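Local coordinates for uncharacterized hypothetical protein (Parabacteroides merdae, PDB 4EI0) that is of unknown function but belongs to the DUF4466 family and is built largely of antiparallel beta sheets, at residues V159-Y165 / I177-L183; I195-Y199 / T222-S226; N231-K236 / C267-G273; F259-M264 / A280-T284. All coordinates share one frame; numbering follows the deposited sequence.

Interaction 1: V159-Y165 / I177-L183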
loop_
_atom_site.group_PDB
_atom_site.type_symbol
_atom_site.label_atom_id
_atom_site.label_comp_id
_atom_site.label_asym_id
_atom_site.label_seq_id
_atom_site.Cartn_x
_atom_site.Cartn_y
_atom_site.Cartn_z
ATOM N N VAL B 159 -18.208 -5.678 -41.306
ATOM C CA VAL B 159 -19.148 -5.512 -42.375
ATOM C C VAL B 159 -18.353 -5.429 -43.667
ATOM O O VAL B 159 -17.360 -4.713 -43.757
ATOM C CB VAL B 159 -20.039 -4.274 -42.131
ATOM C CG1 VAL B 159 -20.895 -4.001 -43.349
ATOM C CG2 VAL B 159 -20.915 -4.522 -40.869
ATOM N N THR B 160 -18.785 -6.174 -44.667
ATOM C CA THR B 160 -18.107 -6.197 -45.949
ATOM C C THR B 160 -19.192 -6.330 -47.009
ATOM O O THR B 160 -20.377 -6.486 -46.697
ATOM C CB THR B 160 -17.119 -7.369 -46.044
ATOM O OG1 THR B 160 -17.847 -8.600 -46.009
ATOM C CG2 THR B 160 -16.144 -7.360 -44.881
ATOM N N ASN B 161 -18.813 -6.290 -48.270
ATOM C CA ASN B 161 -19.798 -6.461 -49.333
ATOM C C ASN B 161 -20.550 -7.795 -49.262
ATOM O O ASN B 161 -21.690 -7.884 -49.709
ATOM C CB ASN B 161 -19.137 -6.298 -50.703
ATOM C CG ASN B 161 -18.977 -4.846 -51.075
ATOM O OD1 ASN B 161 -19.955 -4.156 -51.419
ATOM N ND2 ASN B 161 -17.745 -4.356 -50.971
ATOM N N ASP B 162 -19.911 -8.815 -48.692
ATOM C CA ASP B 162 -20.558 -10.108 -48.500
ATOM C C ASP B 162 -21.283 -10.203 -47.173
ATOM O O ASP B 162 -22.280 -10.898 -47.094
ATOM C CB ASP B 162 -19.544 -11.259 -48.588
ATOM C CG ASP B 162 -18.984 -11.433 -49.965
ATOM O OD1 ASP B 162 -19.566 -10.884 -50.940
ATOM O OD2 ASP B 162 -17.964 -12.143 -50.057
ATOM N N LYS B 163 -20.731 -9.566 -46.140
ATOM C CA LYS B 163 -21.260 -9.606 -44.814
ATOM C C LYS B 163 -21.942 -8.274 -44.620
ATOM O O LYS B 163 -21.466 -7.409 -43.890
ATOM C CB LYS B 163 -20.146 -9.807 -43.785
ATOM C CG LYS B 163 -19.428 -11.141 -43.911
ATOM C CD LYS B 163 -18.518 -11.379 -42.717
ATOM C CE LYS B 163 -17.225 -10.598 -42.861
ATOM N NZ LYS B 163 -16.308 -10.870 -41.715
ATOM N N CYS B 164 -23.067 -8.159 -45.290
ATOM C CA CYS B 164 -23.637 -6.917 -45.640
ATOM C C CYS B 164 -25.060 -6.691 -45.174
ATOM O O CYS B 164 -25.608 -5.660 -45.490
ATOM C CB CYS B 164 -23.598 -6.789 -47.177
ATOM S SG CYS B 164 -24.539 -8.010 -48.112
ATOM N N TYR B 165 -25.668 -7.616 -44.447
ATOM C CA TYR B 165 -27.094 -7.488 -44.146
ATOM C C TYR B 165 -27.247 -7.317 -42.663
ATOM O O TYR B 165 -27.034 -8.259 -41.910
ATOM C CB TYR B 165 -27.844 -8.719 -44.653
ATOM C CG TYR B 165 -27.798 -8.920 -46.124
ATOM C CD1 TYR B 165 -28.335 -7.989 -46.979
ATOM C CD2 TYR B 165 -27.262 -10.077 -46.681
ATOM C CE1 TYR B 165 -28.311 -8.182 -48.348
ATOM C CE2 TYR B 165 -27.257 -10.280 -48.045
ATOM C CZ TYR B 165 -27.766 -9.334 -48.879
ATOM O OH TYR B 165 -27.759 -9.542 -50.238
ATOM N N ILE B 177 -24.979 -9.229 -38.208
ATOM C CA ILE B 177 -24.586 -9.124 -39.619
ATOM C C ILE B 177 -24.725 -10.509 -40.245
ATOM O O ILE B 177 -24.013 -11.421 -39.888
ATOM C CB ILE B 177 -23.105 -8.653 -39.811
ATOM C CG1 ILE B 177 -22.727 -7.454 -38.903
ATOM C CG2 ILE B 177 -22.868 -8.354 -41.260
ATOM C CD1 ILE B 177 -23.618 -6.245 -39.031
ATOM N N TYR B 178 -25.665 -10.625 -41.164
ATOM C CA TYR B 178 -25.928 -11.798 -41.980
ATOM C C TYR B 178 -25.202 -11.571 -43.276
ATOM O O TYR B 178 -25.041 -10.444 -43.687
ATOM C CB TYR B 178 -27.443 -11.932 -42.273
ATOM C CG TYR B 178 -28.215 -12.386 -41.049
ATOM C CD1 TYR B 178 -28.026 -13.672 -40.532
ATOM C CD2 TYR B 178 -29.058 -11.529 -40.361
ATOM C CE1 TYR B 178 -28.685 -14.087 -39.380
ATOM C CE2 TYR B 178 -29.729 -11.949 -39.197
ATOM C CZ TYR B 178 -29.546 -13.236 -38.728
ATOM O OH TYR B 178 -30.189 -13.674 -37.598
ATOM N N SER B 179 -24.778 -12.651 -43.904
ATOM C CA SER B 179 -24.037 -12.624 -45.160
ATOM C C SER B 179 -24.853 -13.113 -46.300
ATOM O O SER B 179 -25.960 -13.632 -46.139
ATOM C CB SER B 179 -22.828 -13.555 -45.059
ATOM O OG SER B 179 -23.260 -14.894 -44.838
ATOM N N LYS B 180 -24.304 -12.963 -47.488
ATOM C CA LYS B 180 -24.938 -13.470 -48.673
ATOM C C LYS B 180 -25.052 -15.001 -48.626
ATOM O O LYS B 180 -26.003 -15.549 -49.157
ATOM C CB LYS B 180 -24.196 -12.982 -49.915
ATOM C CG LYS B 180 -24.397 -11.487 -50.174
ATOM C CD LYS B 180 -23.519 -10.959 -51.304
ATOM C CE LYS B 180 -24.059 -9.631 -51.828
ATOM N NZ LYS B 180 -23.245 -8.988 -52.882
ATOM N N ALA B 181 -24.098 -15.670 -47.980
ATOM C CA ALA B 181 -24.135 -17.122 -47.827
ATOM C C ALA B 181 -25.290 -17.484 -46.929
ATOM O O ALA B 181 -26.005 -18.436 -47.207
ATOM C CB ALA B 181 -22.865 -17.622 -47.187
ATOM N N ASP B 182 -25.467 -16.713 -45.852
ATOM C CA ASP B 182 -26.578 -16.965 -44.912
ATOM C C ASP B 182 -27.903 -16.942 -45.628
ATOM O O ASP B 182 -28.712 -17.863 -45.493
ATOM C CB ASP B 182 -26.591 -15.986 -43.780
ATOM C CG ASP B 182 -25.371 -16.098 -42.883
ATOM O OD1 ASP B 182 -24.826 -17.199 -42.702
ATOM O OD2 ASP B 182 -24.935 -15.054 -42.359
ATOM N N LEU B 183 -28.100 -15.932 -46.465
ATOM C CA LEU B 183 -29.323 -15.832 -47.235
ATOM C C LEU B 183 -29.475 -16.882 -48.322
ATOM O O LEU B 183 -30.603 -17.173 -48.711
ATOM C CB LEU B 183 -29.515 -14.412 -47.819
ATOM C CG LEU B 183 -30.250 -13.427 -46.889
ATOM C CD1 LEU B 183 -29.491 -13.223 -45.585
ATOM C CD2 LEU B 183 -30.548 -12.114 -47.580
#
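Tyr-165 and Tyr-178 form an antiparallel hydrogen-bonded pair whose backbones satisfy each other in both directions: Tyr-178 N donates to Tyr-165 O at 2.8 Å, and Tyr-165 N to Tyr-178 O at 3.0 Å. Two residues on, Lys-180 N, an amide of the first helical turn with no acceptor inside the helix, donates to Asp-162 O of the loop at 2.9 Å, nearly along the C=O axis. Ser-179 and Asp-182 form a capping box on either side of it, each side chain accepting from the other's backbone N. Ser-179 OG accepts from Asp-182 N at 3.0 Å, while Asp-182 OD2 takes Ser-179 N from above the carboxylate plane. Within the loop, Thr-160 OG1 accepts from Lys-163 N. Two polar side chains find partners beyond the segments: Asn-161 OD1 takes Tyr-199 N, and Tyr-178 OH meets Lys-192 and Asn-170. The Tyr-165 ring has Cys-164 SG over the centre of one face and Leu-183 CD2 on the opposite face, 4.1 Å from the ring centroid in a CH-pi contact. The Lys-180 side chain runs at about a right angle to that of Tyr-165, with Lys-180 CG 3.8 Å from Tyr-165 CE2. With an alanine in place of Tyr-165, Leu-183 and the aliphatic part of Lys-180 would probably lose the surface they pack on. The arrangement is a strand-to-helix junction with a capping box, packed beside a loop that holds an ST motif.

Interaction 2: I195-Y199 / T222-S226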
loop_
_atom_site.group_PDB
_atom_site.type_symbol
_atom_site.label_atom_id
_atom_site.label_comp_id
_atom_site.label_asym_id
_atom_site.label_seq_id
_atom_site.Cartn_x
_atom_site.Cartn_y
_atom_site.Cartn_z
ATOM N N ILE B 195 -31.071 -3.198 -43.008
ATOM C CA ILE B 195 -30.167 -2.357 -43.793
ATOM C C ILE B 195 -29.251 -3.259 -44.598
ATOM O O ILE B 195 -28.758 -4.273 -44.081
ATOM C CB ILE B 195 -29.299 -1.428 -42.871
ATOM C CG1 ILE B 195 -30.164 -0.327 -42.238
ATOM C CG2 ILE B 195 -28.201 -0.758 -43.671
ATOM C CD1 ILE B 195 -29.481 0.533 -41.196
HETATM N N MSE B 196 -29.032 -2.897 -45.856
HETATM C CA MSE B 196 -28.009 -3.523 -46.675
HETATM C C MSE B 196 -26.870 -2.540 -46.860
HETATM O O MSE B 196 -27.077 -1.419 -47.347
HETATM C CB MSE B 196 -28.540 -3.936 -48.038
HETATM C CG MSE B 196 -27.450 -4.557 -48.939
HETATM SE SE MSE B 196 -28.167 -5.118 -50.619
HETATM C CE MSE B 196 -26.608 -6.090 -51.390
ATOM N N TYR B 197 -25.683 -2.967 -46.453
ATOM C CA TYR B 197 -24.460 -2.228 -46.742
ATOM C C TYR B 197 -23.949 -2.588 -48.111
ATOM O O TYR B 197 -24.039 -3.738 -48.525
ATOM C CB TYR B 197 -23.415 -2.589 -45.720
ATOM C CG TYR B 197 -22.049 -2.213 -46.136
ATOM C CD1 TYR B 197 -21.589 -0.914 -45.926
ATOM C CD2 TYR B 197 -21.208 -3.124 -46.741
ATOM C CE1 TYR B 197 -20.328 -0.527 -46.309
ATOM C CE2 TYR B 197 -19.921 -2.745 -47.143
ATOM C CZ TYR B 197 -19.488 -1.441 -46.923
ATOM O OH TYR B 197 -18.226 -1.044 -47.255
ATOM N N ALA B 198 -23.405 -1.602 -48.810
ATOM C CA ALA B 198 -22.657 -1.831 -50.024
ATOM C C ALA B 198 -21.552 -0.791 -50.118
ATOM O O ALA B 198 -21.767 0.338 -49.734
ATOM C CB ALA B 198 -23.571 -1.685 -51.210
ATOM N N TYR B 199 -20.403 -1.153 -50.674
ATOM C CA TYR B 199 -19.371 -0.185 -51.046
ATOM C C TYR B 199 -19.364 0.008 -52.532
ATOM O O TYR B 199 -19.325 -0.945 -53.246
ATOM C CB TYR B 199 -18.003 -0.708 -50.667
ATOM C CG TYR B 199 -16.867 0.198 -51.095
ATOM C CD1 TYR B 199 -16.629 1.401 -50.427
ATOM C CD2 TYR B 199 -16.004 -0.161 -52.121
ATOM C CE1 TYR B 199 -15.573 2.229 -50.788
ATOM C CE2 TYR B 199 -14.936 0.668 -52.495
ATOM C CZ TYR B 199 -14.729 1.856 -51.827
ATOM O OH TYR B 199 -13.716 2.689 -52.180
ATOM N N THR B 222 -26.101 -2.068 -56.940
ATOM C CA THR B 222 -26.448 -2.989 -55.854
ATOM C C THR B 222 -27.922 -3.326 -55.915
ATOM O O THR B 222 -28.737 -2.466 -56.244
ATOM C CB THR B 222 -26.150 -2.353 -54.482
ATOM O OG1 THR B 222 -24.738 -2.205 -54.355
ATOM C CG2 THR B 222 -26.710 -3.194 -53.302
ATOM N N GLU B 223 -28.262 -4.578 -55.634
ATOM C CA GLU B 223 -29.669 -4.993 -55.593
ATOM C C GLU B 223 -29.994 -5.618 -54.266
ATOM O O GLU B 223 -29.145 -6.281 -53.648
ATOM C CB GLU B 223 -29.963 -5.995 -56.686
ATOM C CG GLU B 223 -29.600 -5.501 -58.074
ATOM C CD GLU B 223 -29.719 -6.593 -59.109
ATOM O OE1 GLU B 223 -29.215 -7.720 -58.876
ATOM O OE2 GLU B 223 -30.326 -6.320 -60.155
ATOM N N LEU B 224 -31.197 -5.326 -53.791
ATOM C CA LEU B 224 -31.713 -5.929 -52.573
ATOM C C LEU B 224 -32.077 -7.398 -52.853
ATOM O O LEU B 224 -32.574 -7.697 -53.924
ATOM C CB LEU B 224 -32.971 -5.185 -52.109
ATOM C CG LEU B 224 -32.856 -3.686 -51.793
ATOM C CD1 LEU B 224 -34.156 -3.156 -51.218
ATOM C CD2 LEU B 224 -31.720 -3.425 -50.830
ATOM N N PRO B 225 -31.818 -8.317 -51.902
ATOM C CA PRO B 225 -32.334 -9.667 -52.100
ATOM C C PRO B 225 -33.851 -9.685 -52.012
ATOM O O PRO B 225 -34.444 -8.785 -51.423
ATOM C CB PRO B 225 -31.698 -10.471 -50.966
ATOM C CG PRO B 225 -31.409 -9.482 -49.905
ATOM C CD PRO B 225 -31.213 -8.143 -50.572
ATOM N N SER B 226 -34.489 -10.668 -52.635
ATOM C CA SER B 226 -35.943 -10.699 -52.596
ATOM C C SER B 226 -36.313 -11.139 -51.198
ATOM O O SER B 226 -35.586 -11.925 -50.526
ATOM C CB SER B 226 -36.573 -11.607 -53.673
ATOM O OG SER B 226 -36.067 -12.928 -53.585
#
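This is a packing contact in which an irregular loop, 222-226, lies over one face of strand 195-199, an inner strand of an antiparallel beta sheet. The side chains alternate: Met-196 and Ala-198 point to the loop, whereas Ile-195, Tyr-197 and Tyr-199 point away from it, Ile-195 reaching Met-234 and Val-282 of a second sheet. The backbones stay well apart, with the nearest CA atoms, those of Ala-198 and Thr-222, 7.0 Å from each other, and strand pairing is left to Cys-164 and Leu-166 on one flank and Ala-208 and Tyr-210 on the other. Met-196, a selenomethionine, spans most of the gap. Its CG lies opposite the backbone N (chi1 178°) and the rest of the chain is stretched out too, which carries SE and CE up to the loop. Met-196 SE comes 3.4 Å from the carbonyl Glu-223 O. Leu-224 CD2 lies 3.9 Å from Met-196 SE. Pro-225 lies a little further off and also touches Tyr-165, as does Met-196, while Phe-228 adds to the apolar surroundings of Met-196. Thr-222 meets Met-196 tip to tip, and the fit is tight, with Met-196 CE only 3.5 Å from Thr-222 CG2. The two branches of this threonine divide the strand between them: CG2 takes the selenomethionine end, and Thr-222 OG1 sits 3.4 Å from Ala-198 CB.

Interaction 3: N231-K236 / C267-G273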
loop_
_atom_site.group_PDB
_atom_site.type_symbol
_atom_site.label_atom_id
_atom_site.label_comp_id
_atom_site.label_asym_id
_atom_site.label_seq_id
_atom_site.Cartn_x
_atom_site.Cartn_y
_atom_site.Cartn_z
ATOM N N ASN B 231 -38.646 -1.180 -44.457
ATOM C CA ASN B 231 -38.279 0.194 -44.817
ATOM C C ASN B 231 -37.759 0.966 -43.579
ATOM O O ASN B 231 -38.509 1.568 -42.836
ATOM C CB ASN B 231 -39.462 0.912 -45.454
ATOM C CG ASN B 231 -39.044 2.182 -46.151
ATOM O OD1 ASN B 231 -37.849 2.462 -46.351
ATOM N ND2 ASN B 231 -40.021 2.986 -46.480
ATOM N N THR B 232 -36.467 0.861 -43.346
ATOM C CA THR B 232 -35.836 1.414 -42.159
ATOM C C THR B 232 -35.674 2.930 -42.282
ATOM O O THR B 232 -35.342 3.422 -43.346
ATOM C CB THR B 232 -34.464 0.730 -41.981
ATOM O OG1 THR B 232 -34.668 -0.680 -41.880
ATOM C CG2 THR B 232 -33.757 1.212 -40.721
ATOM N N LYS B 233 -35.942 3.659 -41.203
ATOM C CA LYS B 233 -35.707 5.099 -41.155
ATOM C C LYS B 233 -34.308 5.384 -40.649
ATOM O O LYS B 233 -33.883 4.794 -39.652
ATOM C CB LYS B 233 -36.680 5.762 -40.170
ATOM C CG LYS B 233 -38.143 5.710 -40.587
ATOM C CD LYS B 233 -38.992 6.385 -39.504
ATOM C CE LYS B 233 -40.419 6.633 -39.977
ATOM N NZ LYS B 233 -40.975 5.364 -40.530
HETATM N N MSE B 234 -33.615 6.313 -41.284
HETATM C CA MSE B 234 -32.200 6.592 -40.977
HETATM C C MSE B 234 -31.888 8.094 -41.010
HETATM O O MSE B 234 -32.442 8.807 -41.850
HETATM C CB MSE B 234 -31.327 5.937 -42.069
HETATM C CG MSE B 234 -31.270 4.449 -42.056
HETATM SE SE MSE B 234 -30.220 3.875 -43.574
HETATM C CE MSE B 234 -31.596 3.724 -44.946
ATOM N N ILE B 235 -30.989 8.543 -40.119
ATOM C CA ILE B 235 -30.475 9.959 -40.051
ATOM C C ILE B 235 -28.963 9.882 -39.937
ATOM O O ILE B 235 -28.423 9.248 -39.011
ATOM C CB ILE B 235 -31.061 10.705 -38.833
ATOM C CG1 ILE B 235 -32.599 10.824 -38.979
ATOM C CG2 ILE B 235 -30.395 12.075 -38.570
ATOM C CD1 ILE B 235 -33.295 11.419 -37.754
ATOM N N LYS B 236 -28.282 10.392 -40.952
ATOM C CA LYS B 236 -26.828 10.342 -41.051
ATOM C C LYS B 236 -26.280 11.395 -40.092
ATOM O O LYS B 236 -26.804 12.518 -40.024
ATOM C CB LYS B 236 -26.399 10.663 -42.481
ATOM C CG LYS B 236 -24.904 10.540 -42.756
ATOM C CD LYS B 236 -24.602 11.204 -44.103
ATOM C CE LYS B 236 -23.225 10.850 -44.654
ATOM N NZ LYS B 236 -23.156 11.403 -46.072
ATOM N N CYS B 267 -36.042 12.061 -41.469
ATOM C CA CYS B 267 -35.273 10.853 -41.838
ATOM C C CYS B 267 -35.162 10.623 -43.351
ATOM O O CYS B 267 -35.862 11.238 -44.141
ATOM C CB CYS B 267 -35.847 9.587 -41.176
ATOM S SG CYS B 267 -37.535 9.221 -41.669
ATOM N N THR B 268 -34.253 9.734 -43.732
ATOM C CA THR B 268 -34.024 9.377 -45.119
ATOM C C THR B 268 -34.072 7.851 -45.267
ATOM O O THR B 268 -34.007 7.096 -44.239
ATOM C CB THR B 268 -32.687 9.987 -45.615
ATOM O OG1 THR B 268 -32.542 9.737 -47.007
ATOM C CG2 THR B 268 -31.469 9.430 -44.881
ATOM N N ASN B 269 -34.148 7.375 -46.514
ATOM C CA ASN B 269 -34.142 5.920 -46.776
ATOM C C ASN B 269 -32.872 5.396 -47.448
ATOM O O ASN B 269 -32.853 4.283 -47.948
ATOM C CB ASN B 269 -35.368 5.520 -47.582
ATOM C CG ASN B 269 -35.417 6.226 -48.929
ATOM O OD1 ASN B 269 -34.518 6.958 -49.289
ATOM N ND2 ASN B 269 -36.481 6.020 -49.654
ATOM N N TYR B 270 -31.822 6.205 -47.467
ATOM C CA TYR B 270 -30.487 5.750 -47.874
ATOM C C TYR B 270 -29.470 6.691 -47.274
ATOM O O TYR B 270 -29.789 7.843 -46.994
ATOM C CB TYR B 270 -30.312 5.715 -49.401
ATOM C CG TYR B 270 -30.251 7.105 -50.040
ATOM C CD1 TYR B 270 -31.408 7.839 -50.260
ATOM C CD2 TYR B 270 -29.040 7.701 -50.356
ATOM C CE1 TYR B 270 -31.361 9.116 -50.800
ATOM C CE2 TYR B 270 -28.983 8.973 -50.899
ATOM C CZ TYR B 270 -30.153 9.674 -51.112
ATOM O OH TYR B 270 -30.138 10.930 -51.649
ATOM N N ILE B 271 -28.251 6.203 -47.054
ATOM C CA ILE B 271 -27.111 7.019 -46.610
ATOM C C ILE B 271 -25.896 6.697 -47.486
ATOM O O ILE B 271 -25.565 5.537 -47.691
ATOM C CB ILE B 271 -26.742 6.745 -45.157
ATOM C CG1 ILE B 271 -27.875 7.229 -44.221
ATOM C CG2 ILE B 271 -25.409 7.422 -44.824
ATOM C CD1 ILE B 271 -27.605 6.845 -42.778
ATOM N N LEU B 272 -25.243 7.727 -47.992
ATOM C CA LEU B 272 -24.030 7.593 -48.817
ATOM C C LEU B 272 -22.836 8.177 -48.057
ATOM O O LEU B 272 -23.009 8.892 -47.077
ATOM C CB LEU B 272 -24.196 8.321 -50.170
ATOM C CG LEU B 272 -25.448 7.967 -51.019
ATOM C CD1 LEU B 272 -25.589 8.758 -52.291
ATOM C CD2 LEU B 272 -25.492 6.482 -51.366
ATOM N N GLY B 273 -21.623 7.868 -48.506
ATOM C CA GLY B 273 -20.423 8.446 -47.931
ATOM C C GLY B 273 -20.160 8.216 -46.463
ATOM O O GLY B 273 -19.671 9.105 -45.776
#
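Lys-236 NZ donates to the backbone carbonyl Leu-272 O at 2.7 Å, reaching it from 32° out of the carbonyl plane. Next comes a single antiparallel bridge, in which Thr-268 N donates to Met-234 O at 2.8 Å and Met-234 N to Thr-268 O at 3.1 Å. The lysine gets to its acceptor because its chain is extended throughout, and on the way it lies across Ile-271, with Lys-236 CG 3.8 Å from Ile-271 CG2. The other end of that isoleucine, CD1, rests 3.9 Å from Met-234 CB. Met-234, a selenomethionine, turns at its last torsion (chi3 -89°) and lays CE against the Asn-269 peptide, 3.3 Å from Asn-269 C. Cys-267 SG lies beside the aliphatic chain of Lys-233, 3.7 Å from Lys-233 CG. Strands 233-236 and 270-273 run roughly parallel (29°), axes 7.4 Å apart; the antiparallel bridge is made by Thr-268, just ahead of the second. They belong to different sheets. Strand 233-238 is outermost in one, beside 278-283, and strand 270-274 is outermost in the other, beside 207-210; the contact therefore joins two sheet edges, while the chain entering it at Cys-267 follows helix 256-261.

Interaction 4: F259-M264 / A280-T284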
loop_
_atom_site.group_PDB
_atom_site.type_symbol
_atom_site.label_atom_id
_atom_site.label_comp_id
_atom_site.label_asym_id
_atom_site.label_seq_id
_atom_site.Cartn_x
_atom_site.Cartn_y
_atom_site.Cartn_z
ATOM N N PHE B 259 -32.518 7.908 -26.887
ATOM C CA PHE B 259 -33.336 7.102 -27.811
ATOM C C PHE B 259 -34.803 7.451 -27.774
ATOM O O PHE B 259 -35.475 7.500 -28.843
ATOM C CB PHE B 259 -33.149 5.623 -27.563
ATOM C CG PHE B 259 -31.899 5.093 -28.162
ATOM C CD1 PHE B 259 -31.787 5.038 -29.513
ATOM C CD2 PHE B 259 -30.829 4.707 -27.365
ATOM C CE1 PHE B 259 -30.640 4.587 -30.102
ATOM C CE2 PHE B 259 -29.676 4.227 -27.951
ATOM C CZ PHE B 259 -29.594 4.172 -29.317
ATOM N N GLU B 260 -35.307 7.699 -26.560
ATOM C CA GLU B 260 -36.704 8.088 -26.391
ATOM C C GLU B 260 -37.019 9.428 -27.052
ATOM O O GLU B 260 -38.124 9.616 -27.518
ATOM C CB GLU B 260 -37.082 8.196 -24.905
ATOM C CG GLU B 260 -37.278 6.864 -24.189
ATOM C CD GLU B 260 -38.538 6.091 -24.638
ATOM O OE1 GLU B 260 -39.369 6.640 -25.392
ATOM O OE2 GLU B 260 -38.696 4.910 -24.226
ATOM N N THR B 261 -36.058 10.349 -27.074
ATOM C CA THR B 261 -36.315 11.737 -27.452
ATOM C C THR B 261 -35.681 12.135 -28.809
ATOM O O THR B 261 -35.926 13.213 -29.269
ATOM C CB THR B 261 -35.857 12.726 -26.350
ATOM O OG1 THR B 261 -34.460 12.591 -26.150
ATOM C CG2 THR B 261 -36.594 12.507 -24.995
ATOM N N ILE B 262 -34.908 11.274 -29.475
ATOM C CA ILE B 262 -34.412 11.591 -30.850
ATOM C C ILE B 262 -35.595 11.874 -31.802
ATOM O O ILE B 262 -36.610 11.155 -31.810
ATOM C CB ILE B 262 -33.452 10.486 -31.413
ATOM C CG1 ILE B 262 -32.704 10.982 -32.653
ATOM C CG2 ILE B 262 -34.166 9.168 -31.704
ATOM C CD1 ILE B 262 -31.516 11.855 -32.306
ATOM N N ASP B 263 -35.494 12.956 -32.571
ATOM C CA ASP B 263 -36.520 13.302 -33.552
ATOM C C ASP B 263 -36.204 12.611 -34.851
ATOM O O ASP B 263 -35.157 12.888 -35.461
ATOM C CB ASP B 263 -36.550 14.807 -33.798
ATOM C CG ASP B 263 -37.704 15.231 -34.696
ATOM O OD1 ASP B 263 -38.435 14.369 -35.214
ATOM O OD2 ASP B 263 -37.897 16.449 -34.858
HETATM N N MSE B 264 -37.083 11.704 -35.265
HETATM C CA MSE B 264 -36.876 10.944 -36.504
HETATM C C MSE B 264 -37.687 11.474 -37.675
HETATM O O MSE B 264 -37.792 10.784 -38.685
HETATM C CB MSE B 264 -37.214 9.469 -36.318
HETATM C CG MSE B 264 -36.442 8.752 -35.220
HETATM SE SE MSE B 264 -34.534 8.395 -35.568
HETATM C CE MSE B 264 -34.609 7.581 -37.395
ATOM N N ALA B 280 -25.278 6.584 -37.888
ATOM C CA ALA B 280 -26.641 6.647 -38.347
ATOM C C ALA B 280 -27.588 6.314 -37.222
ATOM O O ALA B 280 -27.473 5.245 -36.559
ATOM C CB ALA B 280 -26.823 5.686 -39.479
ATOM N N TRP B 281 -28.506 7.206 -36.929
ATOM C CA TRP B 281 -29.658 6.851 -36.074
ATOM C C TRP B 281 -30.642 6.089 -36.917
ATOM O O TRP B 281 -30.937 6.505 -38.012
ATOM C CB TRP B 281 -30.373 8.055 -35.556
ATOM C CG TRP B 281 -29.553 8.910 -34.621
ATOM C CD1 TRP B 281 -28.898 10.082 -34.923
ATOM C CD2 TRP B 281 -29.367 8.725 -33.204
ATOM N NE1 TRP B 281 -28.314 10.607 -33.814
ATOM C CE2 TRP B 281 -28.548 9.832 -32.751
ATOM C CE3 TRP B 281 -29.755 7.772 -32.300
ATOM C CZ2 TRP B 281 -28.174 9.978 -31.439
ATOM C CZ3 TRP B 281 -29.333 7.910 -30.978
ATOM C CH2 TRP B 281 -28.551 8.998 -30.562
ATOM N N VAL B 282 -31.196 5.013 -36.372
ATOM C CA VAL B 282 -32.055 4.087 -37.123
ATOM C C VAL B 282 -33.327 3.854 -36.335
ATOM O O VAL B 282 -33.297 3.782 -35.109
ATOM C CB VAL B 282 -31.301 2.758 -37.326
ATOM C CG1 VAL B 282 -32.195 1.670 -37.834
ATOM C CG2 VAL B 282 -30.141 3.002 -38.278
ATOM N N GLU B 283 -34.450 3.708 -37.052
ATOM C CA GLU B 283 -35.689 3.174 -36.456
ATOM C C GLU B 283 -36.229 2.103 -37.374
ATOM O O GLU B 283 -36.339 2.339 -38.575
ATOM C CB GLU B 283 -36.730 4.275 -36.252
ATOM C CG GLU B 283 -38.036 3.802 -35.570
ATOM C CD GLU B 283 -39.020 4.940 -35.380
ATOM O OE1 GLU B 283 -38.817 5.732 -34.450
ATOM O OE2 GLU B 283 -39.941 5.099 -36.200
ATOM N N THR B 284 -36.536 0.925 -36.829
ATOM C CA THR B 284 -36.943 -0.197 -37.666
ATOM C C THR B 284 -38.334 0.049 -38.184
ATOM O O THR B 284 -39.104 0.859 -37.597
ATOM C CB THR B 284 -36.915 -1.541 -36.930
ATOM O OG1 THR B 284 -37.686 -1.452 -35.747
ATOM C CG2 THR B 284 -35.515 -1.880 -36.507
#
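Glu-283 OE1 is held in a salt bridge by Arg-290 NE, and across the contact it lies 3.9 Å from Met-264 CG. The same arginine donates through NH1 to Phe-259 O, so it ties the end of the helix to the strand that carries Glu-283. The rest of the contact between 259-264 and 280-284 is mainly apolar packing, most of it round Trp-281. Ile-262, the first residue to leave the helix, puts CD1 over one face of the indole, 3.8 Å from the centroid of the five-membered ring and 16° off its normal, a CH-pi contact; Ile-262 CD1 is 3.6 Å from Trp-281 CE2. The isoleucine gets there with CG1 opposite its backbone N (chi1 -166°). Phe-259 meets the benzene end of the indole in an offset edge-to-face pair: the tryptophan edge is turned to the phenylalanine face, the planes stand at 80°, and Trp-281 CZ3 comes 3.7 Å from Phe-259 CE1. Met-264, a selenomethionine bent at two successive torsions, passes SE 4.2 Å from Trp-281 CB and sets CE 3.9 Å from Trp-281 O, against the strand backbone. A leucine in place of Trp-281 would probably leave the Phe-259 face without its aromatic edge and Ile-262 CD1 without the flat surface beneath it. Tyr-292 on the neighbouring strand also meets the indole. The arrangement is a short helix and its following loop laid on an antiparallel sheet, anchored by a tryptophan projecting from that sheet.

In the fold
Interaction 4 is the buried contact of the set, held across its segments by aromatic and aliphatic packing; the other three are partly buried. Interactions 1 and 3 rest on backbone pairing, a two-bond bridge in each, joined in interaction 1 by helix capping and in interaction 3 by a lysine-to-carbonyl bond. Interaction 2 is a loop covering a strand without pairing. Strand 195-199 joins interactions 1 and 2 through Cys-164 O and Tyr-197 N, 2.9 Å apart. Strands 233-238 and 278-283 are sheet neighbours and join interactions 3 and 4, whose segments alternate along the chain. The strand of interaction 2 meets interactions 3 and 4 side chain against side chain, between sheets.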